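Local coordinates for protein methylxanthine N1-demethylase NdmA (Pseudomonas putida, PDB 6ICN) that removes the N1-methyl group of caffeine as a Rieske non-heme iron oxygenase, giving theobromine and formaldehyde, at residues T178-S190 against S242-E254. Residues are numbered along the deposited sequence; the frame is centred on the assembly and turned at random.
With CFF (caffeine), chain F.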
# COMPACT_ATOMS: atom_id res chain seq x y z
N THR A 178 -26.11 8.20 10.19
CA THR A 178 -27.14 7.49 10.95
C THR A 178 -28.32 7.09 10.07
O THR A 178 -28.55 7.62 8.98
CB THR A 178 -27.64 8.36 12.09
OG1 THR A 178 -28.29 9.53 11.55
CG2 THR A 178 -26.49 8.75 13.01
N ALA A 179 -29.10 6.14 10.59
CA ALA A 179 -30.27 5.67 9.85
C ALA A 179 -31.31 6.77 9.69
O ALA A 179 -31.95 6.86 8.65
CB ALA A 179 -30.87 4.44 10.53
N GLU A 180 -31.47 7.62 10.70
CA GLU A 180 -32.38 8.76 10.58
C GLU A 180 -31.94 9.72 9.46
O GLU A 180 -32.76 10.15 8.64
CB GLU A 180 -32.46 9.51 11.92
CG GLU A 180 -33.08 8.69 13.07
CD GLU A 180 -32.07 7.80 13.84
OE1 GLU A 180 -30.86 7.71 13.46
OE2 GLU A 180 -32.49 7.19 14.85
N ARG A 181 -30.64 10.06 9.40
CA ARG A 181 -30.20 10.96 8.33
C ARG A 181 -30.32 10.29 6.97
O ARG A 181 -30.62 10.96 5.97
CB ARG A 181 -28.77 11.44 8.61
CG ARG A 181 -28.68 12.30 9.88
CD ARG A 181 -27.99 13.57 9.53
NE ARG A 181 -27.53 14.39 10.65
CZ ARG A 181 -27.96 15.63 10.87
NH1 ARG A 181 -28.90 16.16 10.09
NH2 ARG A 181 -27.44 16.35 11.86
N ARG A 182 -30.11 8.97 6.90
CA ARG A 182 -30.26 8.27 5.63
C ARG A 182 -31.71 8.28 5.17
O ARG A 182 -31.99 8.52 3.99
CB ARG A 182 -29.73 6.83 5.77
CG ARG A 182 -29.26 6.23 4.45
CD ARG A 182 -30.41 5.61 3.66
NE ARG A 182 -30.02 5.44 2.26
CZ ARG A 182 -30.04 6.40 1.34
NH1 ARG A 182 -30.47 7.63 1.67
NH2 ARG A 182 -29.64 6.15 0.09
N TRP A 183 -32.64 8.03 6.09
CA TRP A 183 -34.06 8.06 5.75
C TRP A 183 -34.45 9.42 5.20
O TRP A 183 -35.08 9.53 4.14
CB TRP A 183 -34.89 7.71 6.99
CG TRP A 183 -36.38 7.47 6.72
CD1 TRP A 183 -36.99 6.25 6.62
CD2 TRP A 183 -37.42 8.46 6.54
NE1 TRP A 183 -38.35 6.41 6.37
CE2 TRP A 183 -38.63 7.75 6.33
CE3 TRP A 183 -37.44 9.85 6.55
CZ2 TRP A 183 -39.85 8.41 6.10
CZ3 TRP A 183 -38.67 10.51 6.33
CH2 TRP A 183 -39.85 9.78 6.12
N GLU A 184 -34.04 10.49 5.89
CA GLU A 184 -34.39 11.83 5.43
C GLU A 184 -33.77 12.13 4.08
O GLU A 184 -34.39 12.77 3.23
CB GLU A 184 -33.98 12.86 6.48
CG GLU A 184 -34.71 12.65 7.79
CD GLU A 184 -34.50 13.77 8.78
OE1 GLU A 184 -34.11 14.87 8.34
OE2 GLU A 184 -34.71 13.54 9.99
N ASN A 185 -32.54 11.65 3.83
CA ASN A 185 -31.93 11.84 2.52
C ASN A 185 -32.74 11.15 1.42
O ASN A 185 -32.91 11.70 0.33
CB ASN A 185 -30.49 11.32 2.55
CG ASN A 185 -29.84 11.31 1.17
OD1 ASN A 185 -29.64 10.24 0.59
ND2 ASN A 185 -29.53 12.48 0.63
N PHE A 186 -33.29 9.97 1.71
CA PHE A 186 -33.98 9.22 0.66
C PHE A 186 -35.30 9.88 0.27
O PHE A 186 -35.68 9.83 -0.90
CB PHE A 186 -34.23 7.79 1.13
CG PHE A 186 -34.56 6.84 0.02
CD1 PHE A 186 -35.87 6.70 -0.41
CD2 PHE A 186 -33.56 6.11 -0.62
CE1 PHE A 186 -36.19 5.83 -1.45
CE2 PHE A 186 -33.87 5.25 -1.67
CZ PHE A 186 -35.19 5.11 -2.08
N THR A 187 -35.99 10.51 1.22
CA THR A 187 -37.32 11.07 1.00
C THR A 187 -37.30 12.57 0.78
O THR A 187 -38.35 13.21 0.80
CB THR A 187 -38.24 10.75 2.18
OG1 THR A 187 -37.68 11.31 3.38
CG2 THR A 187 -38.43 9.23 2.37
N ASP A 188 -36.12 13.16 0.61
CA ASP A 188 -35.97 14.61 0.55
C ASP A 188 -36.19 15.08 -0.88
O ASP A 188 -35.40 14.75 -1.77
CB ASP A 188 -34.59 14.99 1.05
CG ASP A 188 -34.36 16.48 1.08
OD1 ASP A 188 -34.37 17.11 0.01
OD2 ASP A 188 -34.13 17.00 2.20
N PHE A 189 -37.26 15.87 -1.10
CA PHE A 189 -37.60 16.37 -2.42
C PHE A 189 -36.70 17.53 -2.88
O PHE A 189 -36.56 17.75 -4.08
CB PHE A 189 -39.07 16.85 -2.46
CG PHE A 189 -40.10 15.81 -2.01
CD1 PHE A 189 -39.82 14.45 -2.03
CD2 PHE A 189 -41.36 16.23 -1.59
CE1 PHE A 189 -40.80 13.52 -1.62
CE2 PHE A 189 -42.34 15.31 -1.18
CZ PHE A 189 -42.05 13.96 -1.19
N SER A 190 -36.08 18.24 -1.94
CA SER A 190 -35.36 19.48 -2.24
C SER A 190 -33.93 19.27 -2.76
O SER A 190 -33.40 20.17 -3.42
CB SER A 190 -35.31 20.34 -0.98
OG SER A 190 -36.59 20.84 -0.64
N SER A 242 -45.21 6.86 -5.19
CA SER A 242 -46.05 6.48 -4.06
C SER A 242 -45.19 5.84 -2.98
O SER A 242 -44.63 4.76 -3.20
CB SER A 242 -47.16 5.52 -4.50
OG SER A 242 -47.88 5.07 -3.37
N TYR A 243 -45.10 6.49 -1.82
CA TYR A 243 -44.26 6.04 -0.71
C TYR A 243 -45.07 5.31 0.34
O TYR A 243 -46.10 5.82 0.81
CB TYR A 243 -43.55 7.22 -0.04
CG TYR A 243 -42.55 7.99 -0.86
CD1 TYR A 243 -42.96 8.97 -1.75
CD2 TYR A 243 -41.18 7.76 -0.72
CE1 TYR A 243 -42.05 9.70 -2.49
CE2 TYR A 243 -40.25 8.50 -1.45
CZ TYR A 243 -40.70 9.47 -2.33
OH TYR A 243 -39.81 10.20 -3.08
N THR A 244 -44.57 4.16 0.78
CA THR A 244 -45.07 3.47 1.96
C THR A 244 -43.86 3.22 2.85
O THR A 244 -43.01 2.39 2.53
CB THR A 244 -45.75 2.15 1.61
OG1 THR A 244 -46.76 2.38 0.63
CG2 THR A 244 -46.35 1.53 2.86
N CYS A 245 -43.76 3.97 3.95
CA CYS A 245 -42.55 3.98 4.77
C CYS A 245 -42.85 3.28 6.09
O CYS A 245 -43.45 3.88 6.98
CB CYS A 245 -42.06 5.40 4.99
SG CYS A 245 -41.77 6.34 3.47
N SER A 246 -42.43 2.02 6.20
CA SER A 246 -42.57 1.28 7.46
C SER A 246 -41.64 1.87 8.51
O SER A 246 -40.41 1.79 8.38
CB SER A 246 -42.28 -0.20 7.24
OG SER A 246 -43.22 -0.77 6.35
N MET A 247 -42.20 2.46 9.56
CA MET A 247 -41.37 3.13 10.56
C MET A 247 -40.53 2.12 11.31
O MET A 247 -41.02 1.03 11.63
CB MET A 247 -42.22 3.95 11.55
CG MET A 247 -42.94 5.10 10.86
SD MET A 247 -41.77 6.41 10.37
CE MET A 247 -41.38 7.08 11.95
N PRO A 248 -39.28 2.47 11.64
CA PRO A 248 -38.63 3.78 11.45
C PRO A 248 -37.76 3.97 10.22
O PRO A 248 -37.50 5.12 9.88
CB PRO A 248 -37.75 3.90 12.68
CG PRO A 248 -37.37 2.48 13.01
CD PRO A 248 -38.52 1.62 12.57
N PHE A 249 -37.25 2.91 9.58
CA PHE A 249 -36.16 3.12 8.62
C PHE A 249 -36.38 2.53 7.24
O PHE A 249 -35.46 2.61 6.41
CB PHE A 249 -34.85 2.57 9.20
CG PHE A 249 -34.41 3.22 10.48
CD1 PHE A 249 -34.45 4.61 10.63
CD2 PHE A 249 -33.96 2.45 11.53
CE1 PHE A 249 -34.06 5.20 11.83
CE2 PHE A 249 -33.56 3.03 12.74
CZ PHE A 249 -33.62 4.42 12.88
N ALA A 250 -37.52 1.93 6.96
CA ALA A 250 -37.73 1.27 5.68
C ALA A 250 -38.58 2.14 4.77
O ALA A 250 -39.59 2.69 5.21
CB ALA A 250 -38.39 -0.09 5.87
N ILE A 251 -38.19 2.25 3.50
CA ILE A 251 -38.93 3.03 2.51
C ILE A 251 -39.25 2.15 1.31
O ILE A 251 -38.35 1.61 0.66
CB ILE A 251 -38.15 4.28 2.07
CG1 ILE A 251 -37.89 5.19 3.27
CG2 ILE A 251 -38.89 5.01 0.95
CD1 ILE A 251 -36.74 6.13 3.01
N ASN A 252 -40.54 2.04 0.98
CA ASN A 252 -41.01 1.39 -0.23
C ASN A 252 -41.51 2.48 -1.17
O ASN A 252 -42.50 3.15 -0.87
CB ASN A 252 -42.10 0.37 0.08
CG ASN A 252 -42.50 -0.45 -1.14
OD1 ASN A 252 -41.93 -1.52 -1.40
ND2 ASN A 252 -43.47 0.04 -1.90
N LEU A 253 -40.81 2.68 -2.29
CA LEU A 253 -41.16 3.72 -3.26
C LEU A 253 -41.60 3.06 -4.57
O LEU A 253 -40.79 2.44 -5.27
CB LEU A 253 -39.98 4.67 -3.49
CG LEU A 253 -40.11 5.65 -4.66
CD1 LEU A 253 -41.37 6.52 -4.52
CD2 LEU A 253 -38.86 6.54 -4.77
N GLU A 254 -42.88 3.20 -4.90
CA GLU A 254 -43.41 2.70 -6.17
C GLU A 254 -43.43 3.84 -7.18
O GLU A 254 -44.10 4.85 -6.95
CB GLU A 254 -44.81 2.12 -5.99
CG GLU A 254 -44.85 0.87 -5.13
CD GLU A 254 -46.28 0.44 -4.81
OE1 GLU A 254 -46.80 0.78 -3.72
OE2 GLU A 254 -46.88 -0.24 -5.68
N1 CFF F . -33.92 7.88 -4.51
C2 CFF F . -34.85 8.17 -5.48
C10 CFF F . -33.99 8.55 -3.23
C6 CFF F . -32.95 6.99 -4.74
N3 CFF F . -34.79 7.55 -6.69
O11 CFF F . -35.71 8.97 -5.27
C12 CFF F . -35.77 7.85 -7.73
C4 CFF F . -33.81 6.65 -6.92
C5 CFF F . -32.90 6.36 -5.97
N9 CFF F . -33.52 5.90 -8.01
O13 CFF F . -32.15 6.74 -3.89
N7 CFF F . -32.07 5.42 -6.46
C8 CFF F . -32.45 5.15 -7.72
C14 CFF F . -30.91 4.68 -6.01
O HOH W 1 -32.89 4.72 6.51
O HOH W 2 -39.96 4.27 7.24
O HOH W 3 -37.36 9.33 -3.01
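Helix 179-186 lies along strand 250-254, their axes 9.6 Å apart and only 14° from parallel, with Trp-183 nearest Phe-249 in the turn that joins strand 250-254 to strand 242-246. No direct hydrogen bond links the two segments; apolar packing and water do the work. With CG anti to the backbone N (chi1 -170°), Trp-183 drops its indole toward the hairpin, where Ile-251 CD1 lies over the five-membered ring, 3.8 Å from its centroid, and Cys-245 SG makes an oblique sulfur-aromatic contact. The buried indole N-H is satisfied by a water 2.8 Å from NE1, which in turn donates to Ala-250 O. Ala-179 CB sits almost centrally over the Phe-249 ring, a CH-pi contact of 3.4 Å to the centroid, while Glu-180, whose OE1 is salt-bridged to Arg-28, brings OE2 to the edge of the Phe-249 ring. This is a helix packed against the antiparallel sheet of the Rieske oxygenase catalytic domain, and the C-terminal end of helix 179-186 reaches the substrate. There Phe-186 CB lies 3.5 Å from Ile-251 CD1, the two side chains running alongside in opposite senses, and one ring face turns to caffeine, whose C10, the methyl carbon on N1, is centred on the Phe-186 ring. A second water accepts from Tyr-243 OH at 2.6 Å and donates to both Phe-186 O and caffeine O11.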